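Local coordinates for epoxide hydrolase (Aspergillus niger, PDB 3G02), which is an enantioselective epoxide hydrolase obtained by directed evolution, probably opening epoxide rings with water to give diols, at residues A[35-40]-A[68-73]; A[211-216]-A[390-395]. The protein carries 9 engineered substitutions. All blocks are in the same frame, centred on the assembly; numbering follows the deposited sequence. Where two conformers were deposited one is given.

In the fold
Running from the N terminus, helix 26-38 is followed by a largely irregular segment and then by helix 59-71, whose last residues return to the end of the first helix. There contact 1 closes a short loop of 27 residues. The chain then lays down five strands of the central sheet, and contact 2 opens on the sixth, 209-214. That contact closes a long loop of 173 residues, holding the predicted proton donors Tyr315 and His375, when helix 382-396 packs against the strand. The two closures follow in series and neither nest nor cross. Their centres lie about 41 Å apart, on opposite sides of the chain's centre: helical periphery and sheet core respectively.

Contact 1 (A[35-40]-A[68-73]); sequences LVRLSK and KWLSEF
The carbonyl oxygen Lys68 O, just ahead of the Trp69 and Leu70 that pack on Val36, is gripped by two amides: Glu72 N and Phe73 N each lie 2.9 Å from it. Two bonds to one carbonyl oxygen hold the chain together in the last turn. From there Trp69 and Leu70 reach helix 26-38, and Val36 fits between them because its beta branch offers two methyls at once. With CG1 anti to the backbone N (chi1 171°), that methyl goes to Leu70, touching its CG at 3.6 Å. Methyl CG2 is left for the indole, lying over one face of its six-membered ring, 3.9 Å from the centroid and 17° off the ring normal, a CH-pi contact. A flat, wide tryptophan suits this place, as it accepts the methyl on its face while Phe73 CD2 meets the edge in plane. Leu70 slides past Val36 in the opposite direction and sets CD2 against the backbone of the next residue, 3.7 Å from Arg37 N. Of the Arg37 side chain, CB lies beside the same methyl, while the polar end of this exposed residue leads away. The indole nitrogen bonds to Ser300 of helix 292-304, and Arg66 of helix 59-71 donates to the carbonyls of Val36 and Arg37. Apolar packing between two helix ends, bridged by an arginine, thus joins two helices of the epoxide hydrolase N-terminal region.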
loop_
_atom_site.group_PDB
_atom_site.type_symbol
_atom_site.label_atom_id
_atom_site.label_comp_id
_atom_site.label_asym_id
_atom_site.label_seq_id
_atom_site.Cartn_x
_atom_site.Cartn_y
_atom_site.Cartn_z
ATOM N N LEU A 35 -7.416 0.511 -21.975
ATOM C CA LEU A 35 -7.315 0.060 -20.590
ATOM C C LEU A 35 -7.928 1.052 -19.602
ATOM O O LEU A 35 -8.456 0.643 -18.572
ATOM C CB LEU A 35 -5.873 -0.305 -20.227
ATOM C CG LEU A 35 -5.203 -1.400 -21.075
ATOM C CD1 LEU A 35 -3.824 -1.726 -20.536
ATOM C CD2 LEU A 35 -6.055 -2.665 -21.177
ATOM N N VAL A 36 -7.883 2.344 -19.919
ATOM C CA VAL A 36 -8.610 3.337 -19.122
ATOM C C VAL A 36 -10.113 3.054 -19.186
ATOM O O VAL A 36 -10.792 3.039 -18.158
ATOM C CB VAL A 36 -8.311 4.795 -19.563
ATOM C CG1 VAL A 36 -9.240 5.779 -18.853
ATOM C CG2 VAL A 36 -6.852 5.159 -19.283
ATOM N N ARG A 37 -10.618 2.809 -20.396
ATOM C CA ARG A 37 -12.031 2.498 -20.595
ATOM C C ARG A 37 -12.447 1.204 -19.885
ATOM O O ARG A 37 -13.499 1.160 -19.246
ATOM C CB ARG A 37 -12.360 2.416 -22.088
ATOM C CG ARG A 37 -13.855 2.408 -22.382
ATOM C CD ARG A 37 -14.153 2.206 -23.862
ATOM N NE ARG A 37 -13.922 0.825 -24.282
ATOM C CZ ARG A 37 -12.896 0.418 -25.025
ATOM N NH1 ARG A 37 -11.986 1.286 -25.455
ATOM N NH2 ARG A 37 -12.784 -0.864 -25.346
ATOM N N LEU A 38 -11.615 0.169 -19.986
ATOM C CA LEU A 38 -11.925 -1.140 -19.402
ATOM C C LEU A 38 -11.860 -1.171 -17.878
ATOM O O LEU A 38 -12.537 -1.983 -17.242
ATOM C CB LEU A 38 -10.996 -2.217 -19.964
ATOM C CG LEU A 38 -11.231 -2.694 -21.399
ATOM C CD1 LEU A 38 -10.076 -3.576 -21.813
ATOM C CD2 LEU A 38 -12.560 -3.433 -21.546
ATOM N N SER A 39 -11.044 -0.283 -17.308
ATOM C CA SER A 39 -10.837 -0.203 -15.861
ATOM C C SER A 39 -12.118 0.103 -15.098
ATOM O O SER A 39 -12.924 0.936 -15.513
ATOM C CB SER A 39 -9.793 0.865 -15.531
ATOM O OG SER A 39 -8.520 0.530 -16.051
ATOM N N LYS A 40 -12.295 -0.577 -13.972
ATOM C CA LYS A 40 -13.433 -0.327 -13.099
ATOM C C LYS A 40 -13.046 0.667 -12.005
ATOM O O LYS A 40 -11.864 0.943 -11.794
ATOM C CB LYS A 40 -13.917 -1.636 -12.457
ATOM C CG LYS A 40 -14.202 -2.785 -13.426
ATOM C CD LYS A 40 -15.427 -2.512 -14.296
ATOM C CE LYS A 40 -15.876 -3.769 -15.021
ATOM N NZ LYS A 40 -16.810 -3.465 -16.140
ATOM N N LYS A 68 -12.099 12.495 -18.093
ATOM C CA LYS A 68 -11.157 13.442 -18.695
ATOM C C LYS A 68 -10.065 12.722 -19.485
ATOM O O LYS A 68 -9.728 13.118 -20.603
ATOM C CB LYS A 68 -10.534 14.344 -17.626
ATOM C CG LYS A 68 -11.458 15.445 -17.116
ATOM C CD LYS A 68 -10.761 16.347 -16.110
ATOM C CE LYS A 68 -11.662 17.500 -15.691
ATOM N NZ LYS A 68 -11.041 18.315 -14.608
ATOM N N TRP A 69 -9.525 11.653 -18.906
ATOM C CA TRP A 69 -8.470 10.877 -19.545
ATOM C C TRP A 69 -8.949 10.268 -20.865
ATOM O O TRP A 69 -8.191 10.175 -21.831
ATOM C CB TRP A 69 -8.010 9.766 -18.603
ATOM C CG TRP A 69 -6.567 9.412 -18.697
ATOM C CD1 TRP A 69 -5.663 9.831 -19.635
ATOM C CD2 TRP A 69 -5.857 8.535 -17.820
ATOM N NE1 TRP A 69 -4.430 9.278 -19.383
ATOM C CE2 TRP A 69 -4.523 8.473 -18.276
ATOM C CE3 TRP A 69 -6.222 7.793 -16.689
ATOM C CZ2 TRP A 69 -3.551 7.703 -17.634
ATOM C CZ3 TRP A 69 -5.261 7.025 -16.056
ATOM C CH2 TRP A 69 -3.941 6.989 -16.524
ATOM N N LEU A 70 -10.213 9.858 -20.892
ATOM C CA LEU A 70 -10.803 9.249 -22.085
ATOM C C LEU A 70 -11.205 10.243 -23.175
ATOM O O LEU A 70 -10.932 10.012 -24.359
ATOM C CB LEU A 70 -12.027 8.414 -21.700
ATOM C CG LEU A 70 -11.812 7.034 -21.087
ATOM C CD1 LEU A 70 -13.121 6.517 -20.507
ATOM C CD2 LEU A 70 -11.234 6.053 -22.106
ATOM N N SER A 71 -11.829 11.347 -22.763
ATOM C CA SER A 71 -12.523 12.255 -23.686
ATOM C C SER A 71 -11.836 13.604 -23.936
ATOM O O SER A 71 -12.167 14.300 -24.901
ATOM C CB SER A 71 -13.958 12.494 -23.199
ATOM O OG SER A 71 -14.672 11.277 -23.091
ATOM N N GLU A 72 -10.893 13.974 -23.073
ATOM C CA GLU A 72 -10.197 15.259 -23.194
ATOM C C GLU A 72 -8.685 15.151 -23.413
ATOM O O GLU A 72 -8.107 15.936 -24.167
ATOM C CB GLU A 72 -10.504 16.152 -21.983
ATOM C CG GLU A 72 -11.967 16.597 -21.888
ATOM C CD GLU A 72 -12.305 17.330 -20.595
ATOM O OE1 GLU A 72 -13.509 17.426 -20.275
ATOM O OE2 GLU A 72 -11.384 17.812 -19.896
ATOM N N PHE A 73 -8.052 14.177 -22.765
ATOM C CA PHE A 73 -6.592 14.087 -22.759
ATOM C C PHE A 73 -5.971 13.732 -24.108
ATOM O O PHE A 73 -6.401 12.792 -24.777
ATOM C CB PHE A 73 -6.116 13.102 -21.682
ATOM C CG PHE A 73 -4.618 13.027 -21.552
ATOM C CD1 PHE A 73 -3.911 14.038 -20.907
ATOM C CD2 PHE A 73 -3.916 11.951 -22.080
ATOM C CE1 PHE A 73 -2.521 13.975 -20.786
ATOM C CE2 PHE A 73 -2.526 11.879 -21.964
ATOM C CZ PHE A 73 -1.828 12.896 -21.315
#

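Contact 2 (A[211-216]-A[390-395]). Engineered in segment 211-216: Phe216 (natural residue Leu).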
loop_
_atom_site.group_PDB
_atom_site.type_symbol
_atom_site.label_atom_id
_atom_site.label_comp_id
_atom_site.label_asym_id
_atom_site.label_seq_id
_atom_site.Cartn_x
_atom_site.Cartn_y
_atom_site.Cartn_z
ATOM N N ALA A 211 29.360 21.180 -4.112
ATOM C CA ALA A 211 28.344 21.822 -3.283
ATOM C C ALA A 211 26.988 21.165 -3.510
ATOM O O ALA A 211 26.743 20.588 -4.573
ATOM C CB ALA A 211 28.267 23.324 -3.584
ATOM N N VAL A 212 26.126 21.255 -2.501
ATOM C CA VAL A 212 24.796 20.644 -2.559
ATOM C C VAL A 212 23.722 21.625 -2.090
ATOM O O VAL A 212 23.818 22.187 -1.001
ATOM C CB VAL A 212 24.719 19.346 -1.702
ATOM C CG1 VAL A 212 23.348 18.691 -1.822
ATOM C CG2 VAL A 212 25.786 18.352 -2.126
ATOM N N HIS A 213 22.702 21.821 -2.926
ATOM C CA HIS A 213 21.508 22.559 -2.534
ATOM C C HIS A 213 20.319 21.603 -2.516
ATOM O O HIS A 213 20.082 20.883 -3.493
ATOM C CB HIS A 213 21.225 23.724 -3.484
ATOM C CG HIS A 213 19.949 24.444 -3.179
ATOM N ND1 HIS A 213 18.720 24.004 -3.627
ATOM C CD2 HIS A 213 19.708 25.569 -2.466
ATOM C CE1 HIS A 213 17.779 24.825 -3.200
ATOM N NE2 HIS A 213 18.351 25.785 -2.493
ATOM N N LEU A 214 19.583 21.608 -1.407
ATOM C CA LEU A 214 18.405 20.749 -1.241
ATOM C C LEU A 214 17.149 21.552 -0.938
ATOM O O LEU A 214 17.214 22.614 -0.324
ATOM C CB LEU A 214 18.628 19.743 -0.108
ATOM C CG LEU A 214 19.871 18.851 -0.124
ATOM C CD1 LEU A 214 19.857 17.939 1.099
ATOM C CD2 LEU A 214 19.963 18.038 -1.407
ATOM N N ASN A 215 15.997 21.035 -1.366
ATOM C CA ASN A 215 14.712 21.573 -0.911
ATOM C C ASN A 215 13.899 20.537 -0.130
ATOM O O ASN A 215 12.685 20.679 0.038
ATOM C CB ASN A 215 13.896 22.173 -2.064
ATOM C CG ASN A 215 13.529 21.151 -3.121
ATOM O OD1 ASN A 215 12.423 20.610 -3.121
ATOM N ND2 ASN A 215 14.453 20.883 -4.026
ATOM N N PHE A 216 14.589 19.507 0.358
ATOM C CA PHE A 216 13.963 18.420 1.095
ATOM C C PHE A 216 15.017 17.739 1.951
ATOM O O PHE A 216 16.123 17.484 1.477
ATOM C CB PHE A 216 13.371 17.413 0.101
ATOM C CG PHE A 216 12.560 16.317 0.740
ATOM C CD1 PHE A 216 11.187 16.468 0.921
ATOM C CD2 PHE A 216 13.162 15.123 1.129
ATOM C CE1 PHE A 216 10.430 15.447 1.503
ATOM C CE2 PHE A 216 12.412 14.105 1.717
ATOM C CZ PHE A 216 11.044 14.267 1.895
ATOM N N THR A 390 20.266 29.902 -7.960
ATOM C CA THR A 390 21.165 30.888 -8.564
ATOM C C THR A 390 21.946 31.645 -7.491
ATOM O O THR A 390 23.167 31.784 -7.592
ATOM C CB THR A 390 20.392 31.874 -9.456
ATOM O OG1 THR A 390 19.724 31.152 -10.495
ATOM C CG2 THR A 390 21.343 32.880 -10.088
ATOM N N ALA A 391 21.244 32.110 -6.460
ATOM C CA ALA A 391 21.880 32.810 -5.340
ATOM C C ALA A 391 22.888 31.919 -4.616
ATOM O O ALA A 391 23.968 32.379 -4.227
ATOM C CB ALA A 391 20.833 33.339 -4.375
ATOM N N PHE A 392 22.541 30.643 -4.450
ATOM C CA PHE A 392 23.419 29.678 -3.787
ATOM C C PHE A 392 24.722 29.484 -4.564
ATOM O O PHE A 392 25.806 29.514 -3.975
ATOM C CB PHE A 392 22.691 28.341 -3.593
ATOM C CG PHE A 392 23.562 27.239 -3.042
ATOM C CD1 PHE A 392 23.972 27.252 -1.711
ATOM C CD2 PHE A 392 23.963 26.183 -3.856
ATOM C CE1 PHE A 392 24.775 26.232 -1.202
ATOM C CE2 PHE A 392 24.765 25.162 -3.358
ATOM C CZ PHE A 392 25.170 25.186 -2.029
ATOM N N VAL A 393 24.612 29.295 -5.878
ATOM C CA VAL A 393 25.779 29.104 -6.742
ATOM C C VAL A 393 26.674 30.345 -6.713
ATOM O O VAL A 393 27.892 30.234 -6.570
ATOM C CB VAL A 393 25.381 28.760 -8.203
ATOM C CG1 VAL A 393 26.618 28.621 -9.079
ATOM C CG2 VAL A 393 24.551 27.476 -8.255
ATOM N N GLU A 394 26.057 31.520 -6.831
ATOM C CA GLU A 394 26.788 32.789 -6.779
ATOM C C GLU A 394 27.577 32.942 -5.480
ATOM O O GLU A 394 28.700 33.453 -5.486
ATOM C CB GLU A 394 25.836 33.973 -6.972
ATOM C CG GLU A 394 25.344 34.140 -8.404
ATOM C CD GLU A 394 24.277 35.214 -8.554
ATOM O OE1 GLU A 394 23.838 35.786 -7.530
ATOM O OE2 GLU A 394 23.870 35.484 -9.704
ATOM N N GLN A 395 26.993 32.483 -4.375
ATOM C CA GLN A 395 27.627 32.567 -3.063
ATOM C C GLN A 395 28.819 31.621 -2.908
ATOM O O GLN A 395 29.856 32.018 -2.370
ATOM C CB GLN A 395 26.601 32.311 -1.950
ATOM C CG GLN A 395 27.166 32.443 -0.537
ATOM C CD GLN A 395 26.173 32.085 0.551
ATOM O OE1 GLN A 395 26.496 31.336 1.474
ATOM N NE2 GLN A 395 24.962 32.625 0.456
#
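Phe392 and His213 both have CG anti to the backbone N (chi1 174° in Phe392), which carries the phenyl ring out from helix 382-396 onto strand 209-214 and leaves the His213 methylene facing it. That methylene meets the phenyl face: CB stands 4.1 Å from the ring centroid, 29° off its normal, a CH-pi contact. The imidazole itself lies obliquely to the phenyl, with the planes inclined at 54°. The far end of the phenyl reaches the backbone and the start of the strand segment, Phe392 CZ coming to 3.4 Å from Val212 O and 3.9 Å from Ala211 CB. Ala211 and His213 point to the same side, as alternate residues of a strand do, and the small methyl of Ala211 lets the ring come close to the main chain. Val212 turns its side chain away, so it offers the ring its peptide group alone. A large apolar ring is apt here, since this single side chain spans the gap between the axes of 211-214 and 390-395, which pass 9.7 Å apart and run roughly antiparallel. The polar edge of His213 is satisfied at both nitrogens, ND1 by Gln190 and NE2 by Ser344, on the flanking strands 187-191 and 340-345. Phe366 of edge strand 362-369 meets Phe392 edge-to-face, and Ile188 also touches it, so helix 382-396 rests across neighbouring strands of the alpha/beta hydrolase sheet.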